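Local coordinates for protein NRD1 (Saccharomyces cerevisiae, PDB 3CLJ), which binds the serine-phosphorylated C-terminal domain of RNA polymerase II as part of the Nrd1-Nab3-Sen1 transcription termination complex, at residues A[9-13]-A[24-28]. Numbering follows the deposited sequence.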
ATOM      1  N   THR A   9      -7.200   7.453  12.213  1.00 45.68           N
ATOM      2  CA  THR A   9      -7.413   7.923  10.847  1.00 45.92           C
ATOM      3  C   THR A   9      -7.405   6.737   9.843  1.00 46.87           C
ATOM      4  O   THR A   9      -8.278   6.651   8.949  1.00 45.05           O
ATOM      5  CB  THR A   9      -6.362   8.985  10.455  1.00 46.37           C
ATOM      6  OG1 THR A   9      -6.501  10.111  11.343  1.00 47.26           O
ATOM      7  CG2 THR A   9      -6.520   9.436   9.004  1.00 44.21           C
ATOM      8  N   LEU A  10      -6.452   5.814  10.041  1.00 45.78           N
ATOM      9  CA  LEU A  10      -6.485   4.560   9.313  1.00 46.18           C
ATOM     10  C   LEU A  10      -7.794   3.741   9.543  1.00 46.38           C
ATOM     11  O   LEU A  10      -8.476   3.384   8.557  1.00 46.71           O
ATOM     12  CB  LEU A  10      -5.204   3.726   9.534  1.00 45.46           C
ATOM     13  CG  LEU A  10      -5.185   2.447   8.680  1.00 46.13           C
ATOM     14  CD1 LEU A  10      -5.047   2.611   7.138  1.00 42.86           C
ATOM     15  CD2 LEU A  10      -4.137   1.620   9.182  1.00 47.43           C
ATOM     16  N   GLU A  11      -8.130   3.434  10.802  1.00 45.08           N
ATOM     17  CA  GLU A  11      -9.379   2.779  11.094  1.00 44.91           C
ATOM     18  C   GLU A  11     -10.615   3.447  10.447  1.00 45.47           C
ATOM     19  O   GLU A  11     -11.572   2.738  10.083  1.00 45.24           O
ATOM     20  CB  GLU A  11      -9.602   2.618  12.642  1.00 46.20           C
ATOM     21  CG  GLU A  11      -8.662   1.621  13.324  1.00 42.47           C
ATOM     22  CD  GLU A  11      -8.538   1.786  14.826  1.00 45.78           C
ATOM     23  OE1 GLU A  11      -8.965   2.825  15.404  1.00 47.89           O
ATOM     24  OE2 GLU A  11      -7.990   0.854  15.446  1.00 45.46           O
ATOM     25  N   SER A  12     -10.640   4.785  10.326  1.00 45.38           N
ATOM     26  CA  SER A  12     -11.805   5.478   9.774  1.00 45.61           C
ATOM     27  C   SER A  12     -12.110   5.165   8.283  1.00 45.23           C
ATOM     28  O   SER A  12     -13.187   5.507   7.797  1.00 45.09           O
ATOM     29  CB  SER A  12     -11.728   6.995   9.995  1.00 45.77           C
ATOM     30  OG  SER A  12     -10.699   7.562   9.195  1.00 47.49           O
ATOM     31  N   PHE A  13     -11.177   4.535   7.571  1.00 47.06           N
ATOM     32  CA  PHE A  13     -11.374   4.157   6.155  1.00 48.17           C
ATOM     33  C   PHE A  13     -12.518   3.160   5.990  1.00 49.59           C
ATOM     34  O   PHE A  13     -13.098   3.024   4.902  1.00 49.79           O
ATOM     35  CB  PHE A  13     -10.088   3.622   5.537  1.00 47.79           C
ATOM     36  CG  PHE A  13      -9.159   4.709   4.995  1.00 48.23           C
ATOM     37  CD1 PHE A  13      -8.387   5.507   5.884  1.00 46.39           C
ATOM     38  CD2 PHE A  13      -9.034   4.928   3.608  1.00 47.94           C
ATOM     39  CE1 PHE A  13      -7.538   6.484   5.438  1.00 45.25           C
ATOM     40  CE2 PHE A  13      -8.148   5.948   3.108  1.00 43.91           C
ATOM     41  CZ  PHE A  13      -7.401   6.736   4.035  1.00 43.61           C
ATOM     42  N   ARG A  24      -7.523  12.014   3.123  1.00 44.04           N
ATOM     43  CA  ARG A  24      -7.131  11.182   4.241  1.00 43.98           C
ATOM     44  C   ARG A  24      -5.834  10.378   3.970  1.00 44.39           C
ATOM     45  O   ARG A  24      -5.036  10.158   4.871  1.00 44.39           O
ATOM     46  CB  ARG A  24      -8.301  10.266   4.647  1.00 44.96           C
ATOM     47  CG  ARG A  24      -8.401  10.033   6.093  1.00 48.05           C
ATOM     48  CD  ARG A  24      -9.688   9.329   6.481  1.00 47.50           C
ATOM     49  NE  ARG A  24     -10.797  10.272   6.481  1.00 46.35           N
ATOM     50  CZ  ARG A  24     -12.070   9.957   6.705  1.00 43.23           C
ATOM     51  NH1 ARG A  24     -12.454   8.710   7.005  1.00 42.54           N
ATOM     52  NH2 ARG A  24     -12.957  10.901   6.628  1.00 44.97           N
ATOM     53  N   ILE A  25      -5.632   9.917   2.743  1.00 43.74           N
ATOM     54  CA  ILE A  25      -4.420   9.213   2.388  1.00 43.64           C
ATOM     55  C   ILE A  25      -3.220  10.170   2.467  1.00 43.61           C
ATOM     56  O   ILE A  25      -2.153   9.808   2.976  1.00 43.42           O
ATOM     57  CB  ILE A  25      -4.561   8.509   0.950  1.00 45.79           C
ATOM     58  CG1 ILE A  25      -5.656   7.364   0.997  1.00 45.78           C
ATOM     59  CG2 ILE A  25      -3.215   7.931   0.471  1.00 45.53           C
ATOM     60  CD1 ILE A  25      -6.048   6.681  -0.423  1.00 40.77           C
ATOM     61  N   LYS A  26      -3.390  11.376   1.936  1.00 43.12           N
ATOM     62  CA  LYS A  26      -2.369  12.398   2.060  1.00 43.86           C
ATOM     63  C   LYS A  26      -2.015  12.574   3.567  1.00 44.29           C
ATOM     64  O   LYS A  26      -0.834  12.648   3.939  1.00 45.26           O
ATOM     65  CB  LYS A  26      -2.856  13.691   1.434  1.00 42.66           C
ATOM     66  CG  LYS A  26      -1.825  14.762   1.434  1.00 45.99           C
ATOM     67  CD  LYS A  26      -2.362  16.073   0.943  1.00 49.73           C
ATOM     68  CE  LYS A  26      -1.365  17.162   1.359  1.00 52.59           C
ATOM     69  NZ  LYS A  26      -1.313  18.262   0.357  1.00 56.81           N
ATOM     70  N   LYS A  27      -3.031  12.601   4.424  1.00 43.75           N
ATOM     71  CA  LYS A  27      -2.828  12.784   5.891  1.00 45.52           C
ATOM     72  C   LYS A  27      -1.937  11.659   6.459  1.00 44.89           C
ATOM     73  O   LYS A  27      -0.950  11.898   7.138  1.00 44.34           O
ATOM     74  CB  LYS A  27      -4.190  12.747   6.600  1.00 45.92           C
ATOM     75  CG  LYS A  27      -4.275  13.540   7.854  1.00 48.92           C
ATOM     76  CD  LYS A  27      -5.305  12.968   8.814  1.00 51.45           C
ATOM     77  CE  LYS A  27      -5.222  13.657  10.199  1.00 54.98           C
ATOM     78  NZ  LYS A  27      -6.210  12.977  11.046  1.00 56.59           N
ATOM     79  N   LEU A  28      -2.274  10.420   6.122  1.00 44.00           N
ATOM     80  CA  LEU A  28      -1.448   9.294   6.485  1.00 44.31           C
ATOM     81  C   LEU A  28      -0.035   9.385   5.939  1.00 43.59           C
ATOM     82  O   LEU A  28       0.930   8.971   6.597  1.00 44.82           O
ATOM     83  CB  LEU A  28      -2.121   7.969   6.040  1.00 43.53           C
ATOM     84  CG  LEU A  28      -3.482   7.571   6.623  1.00 43.62           C
ATOM     85  CD1 LEU A  28      -3.919   6.176   6.031  1.00 43.05           C
ATOM     86  CD2 LEU A  28      -3.521   7.552   8.196  1.00 40.70           C
TER
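Thr9 comes to 7.4 Å from Arg24 and Leu10 to 7.5 Å from Leu28, CA to CA, where segment 9-13, at the C-terminal end of the first helix, packs on helix 22-34. Thr9 is buried and points at the second helix; its two branches do different work. Its CG2, anti to the backbone N, reaches in to Arg24 CG at 3.5 Å and also touches Leu28 CD2. Thr9 OG1 accepts a hydrogen bond from Lys27 NZ (2.9 Å) and bonds to the carbonyl of Asn5 one turn back; Asn5 also takes Lys27 NZ through its OD1, tying the extended lysine down twice. Phe13 and Arg24 run past each other in opposite directions, Arg24 CB lying obliquely 3.7 Å from Phe13 CZ and the guanidinium turned 85° to the ring plane. Ile25 CG1 meets the ring at its edge, 3.6 Å from Phe13 CZ, while Leu28 CD1 approaches Phe13 CE1 obliquely. That same methyl meets Leu10 CD1, the two leucines crossing at about a right angle. Toward its end Arg24 bends at chi3 (-78°), bringing NH1 3.0 Å from Ser12 OG, a hydroxyl that itself donates to Thr9 O. Beyond this contact, Leu10 and Ile25 touch Ile64 of helix 58-77, and Leu10 and Phe13 touch Tyr49 of helix 39-52. The arrangement joins the first two helices of an all-helical CID domain, the fold that recognises the polymerase tail.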